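Local coordinates for protein lysozyme M1 (Streptomyces coelicolor, PDB 1JFX) that hydrolyses the beta-1,4 linkages between N-acetylmuramic acid and N-acetylglucosamine in bacterial peptidoglycan, acting as both a lysozyme and a diacetylmuramidase, at residues A[97-102]-A[141-146]; A[65-70]-A[107-112]; A[179-184]-A[200-205]; A[88-93]-A[208-213]; A[28-33]-A[55-60]. All blocks are in the same frame, centred on the assembly; numbering follows the deposited sequence.

Contact 1: residues A[97-102]-A[141-146]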
# COMPACT_ATOMS: atom_id res chain seq x y z
N LEU A 97 -0.24 4.46 1.66
CA LEU A 97 0.65 5.09 2.62
C LEU A 97 1.17 3.91 3.44
O LEU A 97 0.43 3.31 4.20
CB LEU A 97 -0.11 6.05 3.54
CG LEU A 97 0.70 6.54 4.76
CD1 LEU A 97 1.95 7.31 4.29
CD2 LEU A 97 -0.16 7.40 5.67
N ASP A 98 2.45 3.57 3.25
CA ASP A 98 3.10 2.47 3.97
C ASP A 98 3.75 3.15 5.17
O ASP A 98 4.81 3.78 5.06
CB ASP A 98 4.16 1.83 3.06
CG ASP A 98 4.94 0.71 3.74
OD1 ASP A 98 5.05 0.69 4.98
OD2 ASP A 98 5.48 -0.16 3.00
N ILE A 99 3.10 3.03 6.32
CA ILE A 99 3.60 3.67 7.53
C ILE A 99 3.79 2.54 8.55
O ILE A 99 2.83 1.90 8.99
CB ILE A 99 2.60 4.80 7.96
CG1 ILE A 99 3.22 5.64 9.08
CG2 ILE A 99 1.21 4.21 8.27
CD1 ILE A 99 2.51 6.98 9.29
N GLU A 100 5.05 2.30 8.90
CA GLU A 100 5.41 1.17 9.74
C GLU A 100 6.67 1.43 10.57
O GLU A 100 7.22 2.52 10.51
CB GLU A 100 5.66 -0.02 8.80
CG GLU A 100 6.86 0.19 7.86
CD GLU A 100 7.13 -1.03 6.98
OE1 GLU A 100 6.51 -1.16 5.91
OE2 GLU A 100 7.96 -1.86 7.38
N HIS A 101 7.11 0.43 11.33
CA HIS A 101 8.30 0.56 12.18
C HIS A 101 9.45 1.29 11.49
O HIS A 101 9.90 0.90 10.41
CB HIS A 101 8.83 -0.80 12.63
CG HIS A 101 8.05 -1.45 13.73
ND1 HIS A 101 6.74 -1.84 13.59
CD2 HIS A 101 8.42 -1.83 14.98
CE1 HIS A 101 6.34 -2.44 14.69
NE2 HIS A 101 7.34 -2.46 15.55
N ASN A 102 9.94 2.34 12.14
CA ASN A 102 11.06 3.13 11.63
C ASN A 102 12.25 2.18 11.44
O ASN A 102 12.62 1.45 12.35
CB ASN A 102 11.39 4.23 12.64
CG ASN A 102 12.40 5.24 12.12
OD1 ASN A 102 12.96 5.10 11.03
ND2 ASN A 102 12.65 6.28 12.92
N ALA A 141 -0.62 -4.19 12.92
CA ALA A 141 -1.48 -3.85 14.04
C ALA A 141 -0.62 -3.26 15.17
O ALA A 141 -1.02 -2.28 15.80
CB ALA A 141 -2.20 -5.10 14.54
N SER A 142 0.54 -3.85 15.42
CA SER A 142 1.44 -3.38 16.49
C SER A 142 1.82 -1.93 16.31
O SER A 142 1.75 -1.13 17.25
CB SER A 142 2.74 -4.21 16.51
OG SER A 142 2.49 -5.48 17.08
N TRP A 143 2.25 -1.59 15.10
CA TRP A 143 2.66 -0.22 14.86
C TRP A 143 1.46 0.72 14.99
O TRP A 143 1.55 1.77 15.62
CB TRP A 143 3.28 -0.07 13.47
CG TRP A 143 3.97 1.24 13.30
CD1 TRP A 143 5.29 1.52 13.54
CD2 TRP A 143 3.36 2.48 12.94
NE1 TRP A 143 5.53 2.86 13.35
CE2 TRP A 143 4.36 3.48 12.98
CE3 TRP A 143 2.05 2.86 12.58
CZ2 TRP A 143 4.10 4.82 12.70
CZ3 TRP A 143 1.79 4.21 12.30
CH2 TRP A 143 2.82 5.17 12.37
N TRP A 144 0.33 0.36 14.37
CA TRP A 144 -0.83 1.23 14.47
C TRP A 144 -1.23 1.50 15.92
O TRP A 144 -1.39 2.65 16.35
CB TRP A 144 -2.04 0.62 13.74
CG TRP A 144 -3.18 1.58 13.69
CD1 TRP A 144 -4.29 1.60 14.51
CD2 TRP A 144 -3.29 2.72 12.84
NE1 TRP A 144 -5.07 2.69 14.20
CE2 TRP A 144 -4.48 3.39 13.19
CE3 TRP A 144 -2.48 3.24 11.81
CZ2 TRP A 144 -4.89 4.57 12.54
CZ3 TRP A 144 -2.90 4.41 11.17
CH2 TRP A 144 -4.09 5.05 11.53
N ASN A 145 -1.38 0.43 16.69
CA ASN A 145 -1.80 0.62 18.06
C ASN A 145 -0.78 1.39 18.89
O ASN A 145 -1.13 2.32 19.62
CB ASN A 145 -2.15 -0.74 18.68
CG ASN A 145 -3.47 -1.29 18.12
OD1 ASN A 145 -4.36 -0.53 17.73
ND2 ASN A 145 -3.60 -2.62 18.10
N THR A 146 0.49 1.04 18.74
CA THR A 146 1.52 1.73 19.49
C THR A 146 1.72 3.19 19.12
O THR A 146 1.65 4.07 19.99
CB THR A 146 2.86 0.99 19.35
OG1 THR A 146 2.76 -0.26 20.02
CG2 THR A 146 4.01 1.81 19.93
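W143 reaches out of helix 141-148 and lays its indole along I99, E100 and H101, so that one ring serves three consecutive residues. The apolar part is at the far end of the indole. There I99 crosses it at about a right angle, with CG1 3.3 Å from W143 CH2 and CD1 close by; CG1 is anti to the backbone N (chi1 -170°), which directs this branch to the six-membered ring. A second kind of packing sets backbone against ring face: E100 CA lies 3.7 Å above the W143 plane and I99 O 3.8 Å above it, both offset toward the rim. H101 adds the aromatic component. Its imidazole slides past W143 in the opposite direction, the planes at 55° and the centroid 5.3 Å from that of the five-membered ring, while H101 N approaches W143 CD1 to 3.1 Å. The polar edge of the indole is satisfied from outside: NE1 donates to M107 O, whereas E100 O, 3.3 Å from NE1, is poorly angled for a bond. The contact joins helix 141-148 to the end of barrel strand 96-98 and the loop after it, the segment that carries the predicted active-site residues D98 and E100 of this family 25 beta-alpha-barrel.

Contact 2: residues A[65-70]-A[107-112]; sequences ARPNAS and MCYGLS
Y109 offers a flat surface to P67, and its path from CB to hydroxyl shows how a single aromatic residue can join two loops. CB sits 4.1 Å from P67 CB, close to where the two backbones come nearest, N68 with Y109. CG is anti to the carbonyl carbon (chi1 -61°), a torsion that sends the ring out over the proline. Beyond it, P67 CD stands 3.4 Å from the ring centroid and only 4° off the normal, a CH-pi contact centred on the face. At one edge, near the plane of the ring, N68 OD1 comes within 3.3 Å of CD1; the amide plane is nearly parallel to the ring, 7° apart. CE1 also has R66 CD 4.1 Å away, although the guanidinium itself turns elsewhere to a salt bridge with E36. At the tip, OH is 3.5 Å from A65 O but hydrogen-bonds to E100 O, linking the tyrosine to the backbone of a predicted active-site residue. Beside the ring, L111 CD1 extends the apolar patch, 3.9 Å from P67 CB. Y109 itself occupies a type I' beta turn running from C108 to L111, whose first residue, C108, is in the disulfide with C147. A CH-pi contact of proline with tyrosine thus joins two loops that each follow a barrel strand, beside the predicted active site.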
# COMPACT_ATOMS: atom_id res chain seq x y z
N ALA A 65 6.51 5.93 4.20
CA ALA A 65 6.59 7.14 5.02
C ALA A 65 7.80 7.24 5.95
O ALA A 65 8.24 6.25 6.50
CB ALA A 65 5.33 7.26 5.87
N ARG A 66 8.30 8.46 6.12
CA ARG A 66 9.36 8.73 7.09
C ARG A 66 8.81 10.00 7.76
O ARG A 66 9.23 11.12 7.44
CB ARG A 66 10.70 9.01 6.41
CG ARG A 66 11.29 7.79 5.68
CD ARG A 66 11.61 6.62 6.62
NE ARG A 66 12.46 5.66 5.92
CZ ARG A 66 13.77 5.58 6.08
NH1 ARG A 66 14.39 6.39 6.93
NH2 ARG A 66 14.48 4.71 5.36
N PRO A 67 7.87 9.84 8.69
CA PRO A 67 7.26 10.98 9.38
C PRO A 67 8.20 11.96 10.07
O PRO A 67 7.80 13.09 10.35
CB PRO A 67 6.26 10.31 10.33
CG PRO A 67 5.83 9.10 9.56
CD PRO A 67 7.18 8.59 9.04
N ASN A 68 9.42 11.54 10.36
CA ASN A 68 10.40 12.42 11.02
C ASN A 68 11.01 13.41 10.04
O ASN A 68 11.49 14.46 10.44
CB ASN A 68 11.57 11.59 11.56
CG ASN A 68 12.27 10.80 10.46
OD1 ASN A 68 11.70 9.86 9.93
ND2 ASN A 68 13.49 11.20 10.11
N ALA A 69 10.98 13.07 8.75
CA ALA A 69 11.62 13.86 7.72
C ALA A 69 10.92 15.09 7.15
O ALA A 69 11.59 15.99 6.64
CB ALA A 69 12.03 12.94 6.56
N SER A 70 9.60 15.12 7.23
CA SER A 70 8.83 16.24 6.71
C SER A 70 7.39 15.99 7.12
O SER A 70 7.08 14.94 7.66
CB SER A 70 8.92 16.32 5.19
OG SER A 70 8.22 15.23 4.59
N MET A 107 10.85 3.88 16.77
CA MET A 107 9.82 3.24 15.96
C MET A 107 8.67 4.15 15.57
O MET A 107 8.10 3.96 14.48
CB MET A 107 9.31 1.96 16.63
CG MET A 107 8.38 2.12 17.80
SD MET A 107 7.62 0.52 18.27
CE MET A 107 6.23 0.43 17.23
N CYS A 108 8.33 5.12 16.41
CA CYS A 108 7.24 6.05 16.08
C CYS A 108 7.75 7.39 15.53
O CYS A 108 7.06 8.41 15.59
CB CYS A 108 6.33 6.27 17.29
SG CYS A 108 5.55 4.76 17.93
N TYR A 109 8.98 7.36 15.04
CA TYR A 109 9.58 8.50 14.38
C TYR A 109 9.72 9.79 15.16
O TYR A 109 9.82 10.87 14.57
CB TYR A 109 8.79 8.75 13.09
CG TYR A 109 8.82 7.58 12.11
CD1 TYR A 109 9.88 7.44 11.21
CD2 TYR A 109 7.80 6.63 12.09
CE1 TYR A 109 9.92 6.38 10.30
CE2 TYR A 109 7.83 5.56 11.18
CZ TYR A 109 8.89 5.45 10.29
OH TYR A 109 8.94 4.40 9.40
N GLY A 110 9.73 9.70 16.48
CA GLY A 110 9.89 10.89 17.29
C GLY A 110 8.63 11.72 17.43
O GLY A 110 8.67 12.84 17.94
N LEU A 111 7.50 11.20 16.95
CA LEU A 111 6.25 11.92 17.07
C LEU A 111 5.39 11.35 18.20
O LEU A 111 5.36 10.14 18.41
CB LEU A 111 5.46 11.85 15.75
CG LEU A 111 6.12 12.47 14.52
CD1 LEU A 111 5.13 12.44 13.36
CD2 LEU A 111 6.54 13.90 14.82
N SER A 112 4.71 12.23 18.93
CA SER A 112 3.81 11.77 19.99
C SER A 112 2.64 11.12 19.25
O SER A 112 2.54 11.23 18.02
CB SER A 112 3.29 12.95 20.83
OG SER A 112 2.53 13.86 20.04

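Contact 3: residues A[179-184]-A[200-205]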
# COMPACT_ATOMS: atom_id res chain seq x y z
N TRP A 179 -10.52 -5.35 7.04
CA TRP A 179 -9.33 -5.17 6.23
C TRP A 179 -9.76 -5.22 4.77
O TRP A 179 -10.72 -5.91 4.42
CB TRP A 179 -8.28 -6.26 6.50
CG TRP A 179 -8.76 -7.66 6.31
CD1 TRP A 179 -9.39 -8.45 7.23
CD2 TRP A 179 -8.61 -8.47 5.12
NE1 TRP A 179 -9.65 -9.69 6.70
CE2 TRP A 179 -9.18 -9.74 5.41
CE3 TRP A 179 -8.05 -8.24 3.86
CZ2 TRP A 179 -9.20 -10.77 4.48
CZ3 TRP A 179 -8.08 -9.28 2.93
CH2 TRP A 179 -8.64 -10.53 3.24
N THR A 180 -9.04 -4.48 3.92
CA THR A 180 -9.31 -4.45 2.49
C THR A 180 -8.26 -5.31 1.77
O THR A 180 -8.60 -6.09 0.89
CB THR A 180 -9.30 -2.99 1.98
OG1 THR A 180 -10.40 -2.29 2.57
CG2 THR A 180 -9.44 -2.94 0.45
N PHE A 181 -6.99 -5.15 2.15
CA PHE A 181 -5.91 -5.98 1.60
C PHE A 181 -5.21 -6.60 2.80
O PHE A 181 -5.22 -6.02 3.89
CB PHE A 181 -4.90 -5.15 0.81
CG PHE A 181 -5.43 -4.60 -0.48
CD1 PHE A 181 -5.54 -5.42 -1.60
CD2 PHE A 181 -5.81 -3.28 -0.58
CE1 PHE A 181 -6.01 -4.92 -2.80
CE2 PHE A 181 -6.28 -2.76 -1.79
CZ PHE A 181 -6.38 -3.57 -2.89
N TRP A 182 -4.61 -7.76 2.60
CA TRP A 182 -3.89 -8.42 3.68
C TRP A 182 -2.62 -9.07 3.13
O TRP A 182 -2.68 -9.93 2.25
CB TRP A 182 -4.80 -9.46 4.35
CG TRP A 182 -4.12 -10.47 5.23
CD1 TRP A 182 -3.00 -10.30 6.00
CD2 TRP A 182 -4.54 -11.83 5.42
NE1 TRP A 182 -2.70 -11.48 6.66
CE2 TRP A 182 -3.63 -12.43 6.32
CE3 TRP A 182 -5.60 -12.60 4.92
CZ2 TRP A 182 -3.75 -13.77 6.72
CZ3 TRP A 182 -5.72 -13.92 5.31
CH2 TRP A 182 -4.79 -14.49 6.21
N GLN A 183 -1.48 -8.62 3.63
CA GLN A 183 -0.19 -9.18 3.21
C GLN A 183 0.04 -10.34 4.18
O GLN A 183 0.32 -10.12 5.36
CB GLN A 183 0.92 -8.15 3.37
CG GLN A 183 2.23 -8.54 2.71
CD GLN A 183 3.28 -7.50 3.00
OE1 GLN A 183 3.72 -7.36 4.15
NE2 GLN A 183 3.67 -6.73 1.98
N TYR A 184 -0.06 -11.57 3.67
CA TYR A 184 0.05 -12.76 4.51
C TYR A 184 1.35 -13.52 4.41
O TYR A 184 1.57 -14.50 5.14
CB TYR A 184 -1.13 -13.70 4.23
CG TYR A 184 -1.20 -14.22 2.81
CD1 TYR A 184 -0.49 -15.35 2.43
CD2 TYR A 184 -1.98 -13.57 1.84
CE1 TYR A 184 -0.54 -15.82 1.13
CE2 TYR A 184 -2.04 -14.04 0.52
CZ TYR A 184 -1.31 -15.18 0.19
OH TYR A 184 -1.34 -15.70 -1.08
N ASN A 200 -0.48 -10.98 -1.26
CA ASN A 200 -1.63 -10.31 -0.66
C ASN A 200 -2.94 -10.90 -1.11
O ASN A 200 -3.05 -11.45 -2.22
CB ASN A 200 -1.64 -8.85 -1.10
CG ASN A 200 -0.40 -8.13 -0.67
OD1 ASN A 200 -0.21 -7.86 0.51
ND2 ASN A 200 0.48 -7.84 -1.63
N LYS A 201 -3.94 -10.77 -0.24
CA LYS A 201 -5.30 -11.21 -0.54
C LYS A 201 -6.16 -9.93 -0.50
O LYS A 201 -5.88 -9.00 0.28
CB LYS A 201 -5.78 -12.19 0.54
CG LYS A 201 -7.20 -12.69 0.32
CD LYS A 201 -7.52 -13.79 1.33
CE LYS A 201 -9.01 -14.11 1.38
NZ LYS A 201 -9.54 -14.68 0.11
N PHE A 202 -7.18 -9.87 -1.36
CA PHE A 202 -8.11 -8.73 -1.38
C PHE A 202 -9.41 -9.23 -0.75
O PHE A 202 -9.87 -10.32 -1.09
CB PHE A 202 -8.36 -8.26 -2.81
CG PHE A 202 -9.51 -7.29 -2.94
CD1 PHE A 202 -9.37 -5.96 -2.52
CD2 PHE A 202 -10.73 -7.70 -3.48
CE1 PHE A 202 -10.44 -5.05 -2.63
CE2 PHE A 202 -11.80 -6.80 -3.60
CZ PHE A 202 -11.66 -5.47 -3.17
N ASN A 203 -9.99 -8.44 0.14
CA ASN A 203 -11.21 -8.86 0.83
C ASN A 203 -12.45 -8.54 0.01
O ASN A 203 -13.18 -7.58 0.30
CB ASN A 203 -11.29 -8.19 2.20
CG ASN A 203 -12.22 -8.91 3.16
OD1 ASN A 203 -12.84 -9.91 2.81
ND2 ASN A 203 -12.32 -8.40 4.39
N GLY A 204 -12.70 -9.34 -1.02
CA GLY A 204 -13.85 -9.09 -1.86
C GLY A 204 -13.73 -9.71 -3.24
O GLY A 204 -12.72 -10.32 -3.58
N SER A 205 -14.78 -9.54 -4.03
CA SER A 205 -14.85 -10.09 -5.38
C SER A 205 -14.00 -9.34 -6.39
O SER A 205 -13.51 -8.25 -6.12
CB SER A 205 -16.29 -10.02 -5.87
OG SER A 205 -16.70 -8.67 -6.03
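The antiparallel section of the barrel wall pairs F181, W182 and Q183 with F202, K201 and N200, the segments 181-184 and 200-202 running at 156°. W182 and K201 form the hydrogen-bonded pair: each backbone N donates to the other's O, both at 2.9 Å. Beyond the regular pairing, N203 N donates to T180 O at 2.8 Å. F181 and F202 share one face of the sheet, where their rings meet obliquely with planes 53° apart and F181 CE1 3.5 Å from F202 CD1. Q183 and N200 lie on this same face, and their amides converge on a predicted catalytic residue: Q183 NE2 and N200 ND2 both donate to D9 OD2. Q183 OE1 bonds to Y138 OH and W165 NE1. N200 OD1 presses to 3.1 Å from Q183 CB while accepting from W161 NE1. Just before the strand, W179 has its indole sandwiched, with W182 CB toward the rim of one face and N203 over the other, the N203 amide stacked at 17° to the ring and CB 3.6 Å from the centroid of the six-membered ring. N203 CG is anti to the backbone N, and from there the amide also reaches the backbone: ND2 donates to W179 O at 3.0 Å, with that oxygen nearly in the amide plane.

Contact 4: residues A[88-93]-A[208-213]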
# COMPACT_ATOMS: atom_id res chain seq x y z
N ARG A 88 -9.09 7.06 -13.40
CA ARG A 88 -9.87 5.87 -13.70
C ARG A 88 -9.53 5.27 -15.05
O ARG A 88 -9.72 5.91 -16.09
CB ARG A 88 -11.37 6.21 -13.66
CG ARG A 88 -12.25 5.05 -14.11
CD ARG A 88 -13.72 5.39 -14.05
NE ARG A 88 -14.52 4.23 -14.41
CZ ARG A 88 -15.83 4.13 -14.22
NH1 ARG A 88 -16.49 5.15 -13.68
NH2 ARG A 88 -16.47 3.02 -14.56
N ASP A 89 -9.02 4.04 -15.04
CA ASP A 89 -8.70 3.37 -16.30
C ASP A 89 -8.79 1.85 -16.20
O ASP A 89 -8.16 1.14 -16.98
CB ASP A 89 -7.30 3.79 -16.80
CG ASP A 89 -6.17 3.32 -15.90
OD1 ASP A 89 -6.41 2.56 -14.94
OD2 ASP A 89 -5.02 3.73 -16.17
N ASN A 90 -9.59 1.37 -15.25
CA ASN A 90 -9.80 -0.06 -14.99
C ASN A 90 -8.57 -0.78 -14.44
O ASN A 90 -8.64 -1.95 -14.12
CB ASN A 90 -10.23 -0.81 -16.25
CG ASN A 90 -11.50 -0.27 -16.85
OD1 ASN A 90 -12.48 -0.02 -16.15
ND2 ASN A 90 -11.51 -0.12 -18.17
N ARG A 91 -7.44 -0.08 -14.32
CA ARG A 91 -6.23 -0.75 -13.87
C ARG A 91 -5.36 0.01 -12.88
O ARG A 91 -4.21 -0.37 -12.67
CB ARG A 91 -5.34 -1.11 -15.06
CG ARG A 91 -5.98 -2.09 -16.02
CD ARG A 91 -5.00 -2.56 -17.09
NE ARG A 91 -5.74 -3.28 -18.12
CZ ARG A 91 -5.32 -3.46 -19.36
NH1 ARG A 91 -4.15 -2.98 -19.76
NH2 ARG A 91 -6.12 -4.08 -20.23
N THR A 92 -5.90 1.07 -12.28
CA THR A 92 -5.09 1.84 -11.34
C THR A 92 -5.74 1.91 -9.97
O THR A 92 -6.85 2.41 -9.82
CB THR A 92 -4.89 3.26 -11.87
OG1 THR A 92 -4.37 3.19 -13.19
CG2 THR A 92 -3.89 4.02 -10.99
N LEU A 93 -5.03 1.38 -8.98
CA LEU A 93 -5.55 1.40 -7.61
C LEU A 93 -5.20 2.70 -6.90
O LEU A 93 -4.28 3.41 -7.30
CB LEU A 93 -4.94 0.25 -6.81
CG LEU A 93 -5.39 -1.16 -7.21
CD1 LEU A 93 -4.46 -2.22 -6.60
CD2 LEU A 93 -6.84 -1.37 -6.77
N ARG A 208 -15.49 -5.99 -6.94
CA ARG A 208 -15.23 -5.02 -5.88
C ARG A 208 -13.83 -4.44 -6.03
O ARG A 208 -13.62 -3.26 -5.77
CB ARG A 208 -15.41 -5.68 -4.51
CG ARG A 208 -15.27 -4.71 -3.35
CD ARG A 208 -15.83 -5.32 -2.06
NE ARG A 208 -15.65 -4.42 -0.92
CZ ARG A 208 -16.28 -4.57 0.25
NH1 ARG A 208 -17.13 -5.57 0.43
NH2 ARG A 208 -16.06 -3.70 1.23
N LEU A 209 -12.88 -5.26 -6.47
CA LEU A 209 -11.50 -4.80 -6.67
C LEU A 209 -11.50 -3.75 -7.79
O LEU A 209 -10.85 -2.70 -7.68
CB LEU A 209 -10.58 -5.97 -7.05
CG LEU A 209 -9.16 -5.59 -7.47
CD1 LEU A 209 -8.41 -5.00 -6.27
CD2 LEU A 209 -8.42 -6.82 -8.00
N LEU A 210 -12.21 -4.04 -8.87
CA LEU A 210 -12.29 -3.11 -10.01
C LEU A 210 -12.98 -1.82 -9.58
O LEU A 210 -12.61 -0.72 -10.00
CB LEU A 210 -13.03 -3.77 -11.18
CG LEU A 210 -13.15 -2.94 -12.46
CD1 LEU A 210 -11.76 -2.69 -13.06
CD2 LEU A 210 -14.04 -3.67 -13.46
N ALA A 211 -14.02 -1.96 -8.75
CA ALA A 211 -14.74 -0.80 -8.24
C ALA A 211 -13.80 0.07 -7.40
O ALA A 211 -13.88 1.30 -7.44
CB ALA A 211 -15.92 -1.25 -7.40
N LEU A 212 -12.91 -0.56 -6.63
CA LEU A 212 -11.96 0.20 -5.81
C LEU A 212 -11.00 0.94 -6.75
O LEU A 212 -10.67 2.12 -6.54
CB LEU A 212 -11.18 -0.74 -4.87
CG LEU A 212 -10.11 -0.06 -4.01
CD1 LEU A 212 -10.75 1.00 -3.12
CD2 LEU A 212 -9.39 -1.12 -3.18
N ALA A 213 -10.55 0.25 -7.79
CA ALA A 213 -9.64 0.87 -8.76
C ALA A 213 -10.31 2.05 -9.46
O ALA A 213 -9.72 3.11 -9.60
CB ALA A 213 -9.18 -0.16 -9.80
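L93 and A213 bring the loop leading into barrel strand 96-98 against the C-terminal helix 206-214, which packs at the N-terminal end of the parallel strands. The tight part is apolar and buried. L93 CD2 lies 4.0 Å from A213 CB and equally 4.0 Å from L209 CD1, its side chain meeting L209 at about a right angle; L212 CD2 is a looser neighbour at 4.4 Å. Toward solvent, the exposed N90 makes a thinner contact, where L210 CD1 rests 3.4 Å from N90 O. Here the loop also bonds within itself. D89 OD1 accepts from R91 N, an Asx turn, and from T92 OG1 at 2.8 Å; the two donors approach from opposite faces of the carboxylate plane, gripping one oxygen twice. Between the two regions, two carbonyl oxygens, T92 O and A213 O, lie 3.0 Å apart and share W86 NE1 as donor.

Contact 5: residues A[28-33]-A[55-60]; sequences SFAYIK and AGIIRG
CD1 and CE1 of Y31 approach the G60 backbone, 3.5 Å from G60 C and 3.7 Å from G60 CA respectively. Having no side chain, G60 lets the ring come this close, and Y31 chi1, at -93°, departs from a staggered value. F29 and I58 point to the same face of the sheet but touch mainly near the backbone, CB to CB at 4.4 Å, because the phenyl ring turns away. On the other face A30 and R59 are paired; I57 CG2 lies across A30, 3.9 Å from its CB. The parallel strands are sewn together by four backbone bonds, from I58 N to S28 O through to I32 N to G60 O. A water bridges S28 O and G56 O, beside the Schellman motif that ends helix 45-54. This beta-alpha-beta unit has that helix against I32 and R59 and helix 19-24 against A30, while helix 206-214 packs on F29 and I58, and Y31 meets F181 of strand 181-185 edge-to-face.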
# COMPACT_ATOMS: atom_id res chain seq x y z
N SER A 28 -4.27 -10.91 -9.71
CA SER A 28 -5.20 -9.89 -10.21
C SER A 28 -4.71 -8.46 -9.98
O SER A 28 -5.07 -7.54 -10.73
CB SER A 28 -6.56 -10.02 -9.52
OG SER A 28 -7.18 -11.28 -9.76
N PHE A 29 -3.90 -8.26 -8.94
CA PHE A 29 -3.46 -6.92 -8.60
C PHE A 29 -2.05 -6.87 -8.03
O PHE A 29 -1.47 -7.90 -7.68
CB PHE A 29 -4.44 -6.30 -7.58
CG PHE A 29 -4.38 -6.93 -6.20
CD1 PHE A 29 -3.47 -6.46 -5.24
CD2 PHE A 29 -5.22 -8.00 -5.85
CE1 PHE A 29 -3.40 -7.05 -3.97
CE2 PHE A 29 -5.15 -8.59 -4.59
CZ PHE A 29 -4.24 -8.11 -3.65
N ALA A 30 -1.51 -5.66 -7.96
CA ALA A 30 -0.19 -5.46 -7.39
C ALA A 30 0.01 -4.03 -6.91
O ALA A 30 -0.53 -3.09 -7.49
CB ALA A 30 0.90 -5.80 -8.42
N TYR A 31 0.77 -3.88 -5.83
CA TYR A 31 1.17 -2.56 -5.35
C TYR A 31 2.68 -2.54 -5.59
O TYR A 31 3.37 -3.53 -5.36
CB TYR A 31 0.81 -2.34 -3.89
CG TYR A 31 -0.54 -1.67 -3.76
CD1 TYR A 31 -0.73 -0.35 -4.20
CD2 TYR A 31 -1.63 -2.34 -3.21
CE1 TYR A 31 -1.98 0.28 -4.10
CE2 TYR A 31 -2.88 -1.72 -3.11
CZ TYR A 31 -3.04 -0.42 -3.54
OH TYR A 31 -4.27 0.20 -3.41
N ILE A 32 3.16 -1.40 -6.08
CA ILE A 32 4.56 -1.22 -6.47
C ILE A 32 5.19 -0.04 -5.73
O ILE A 32 4.63 1.06 -5.72
CB ILE A 32 4.60 -0.94 -8.00
CG1 ILE A 32 3.96 -2.12 -8.73
CG2 ILE A 32 6.04 -0.67 -8.47
CD1 ILE A 32 3.48 -1.78 -10.16
N LYS A 33 6.36 -0.23 -5.13
CA LYS A 33 6.97 0.87 -4.41
C LYS A 33 7.40 1.98 -5.36
O LYS A 33 8.03 1.73 -6.39
CB LYS A 33 8.19 0.40 -3.63
CG LYS A 33 8.76 1.49 -2.71
CD LYS A 33 9.78 0.92 -1.75
CE LYS A 33 10.29 1.98 -0.80
NZ LYS A 33 11.08 1.33 0.29
N ALA A 55 0.34 -5.81 -18.77
CA ALA A 55 0.02 -7.22 -18.58
C ALA A 55 -1.41 -7.44 -18.12
O ALA A 55 -1.86 -8.58 -18.01
CB ALA A 55 0.98 -7.84 -17.58
N GLY A 56 -2.11 -6.35 -17.81
CA GLY A 56 -3.49 -6.46 -17.37
C GLY A 56 -3.68 -6.58 -15.87
O GLY A 56 -4.77 -6.94 -15.41
N ILE A 57 -2.64 -6.27 -15.12
CA ILE A 57 -2.69 -6.32 -13.66
C ILE A 57 -3.27 -4.98 -13.16
O ILE A 57 -2.89 -3.91 -13.65
CB ILE A 57 -1.26 -6.51 -13.06
CG1 ILE A 57 -0.70 -7.89 -13.41
CG2 ILE A 57 -1.29 -6.31 -11.55
CD1 ILE A 57 -1.42 -9.06 -12.70
N ILE A 58 -4.23 -5.04 -12.24
CA ILE A 58 -4.80 -3.82 -11.64
C ILE A 58 -3.72 -3.44 -10.64
O ILE A 58 -3.46 -4.17 -9.69
CB ILE A 58 -6.15 -4.13 -10.96
CG1 ILE A 58 -7.17 -4.55 -12.02
CG2 ILE A 58 -6.66 -2.91 -10.20
CD1 ILE A 58 -8.48 -5.07 -11.45
N ARG A 59 -3.07 -2.30 -10.85
CA ARG A 59 -1.94 -1.94 -10.02
C ARG A 59 -1.93 -0.54 -9.46
O ARG A 59 -2.52 0.37 -10.05
CB ARG A 59 -0.67 -2.15 -10.83
CG ARG A 59 -0.65 -1.39 -12.18
CD ARG A 59 0.05 -0.06 -12.02
NE ARG A 59 0.17 0.67 -13.28
CZ ARG A 59 -0.78 1.46 -13.78
NH1 ARG A 59 -1.92 1.61 -13.12
NH2 ARG A 59 -0.55 2.17 -14.88
N GLY A 60 -1.25 -0.38 -8.33
CA GLY A 60 -1.14 0.92 -7.69
C GLY A 60 0.27 1.12 -7.16
O GLY A 60 1.10 0.21 -7.25
O HOH W 1 -6.49 -8.15 -13.06

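Contacts 3 and 5 are buried sheet pairings, one antiparallel and one parallel, within the same barrel; they meet where F29 and Y31 pack on F181. Both rely on backbone hydrogen bonds. Contacts 1, 2 and 4 are only partly buried, join loops to helices or to one another, and depend on side-chain packing instead: indole against backbone, proline on tyrosine, leucine with alanine. Contact 1 holds predicted active-site residues, contact 2 lies beside it, and contact 3 reaches the site through D9. Contact 4 lies across the chain's centre from contacts 1 and 2, about 10 Å centre to centre from contact 5. It joins that strand pair through R91 O to R59 N, and reaches contact 3 by L209 and L212 packing on F202 and F181.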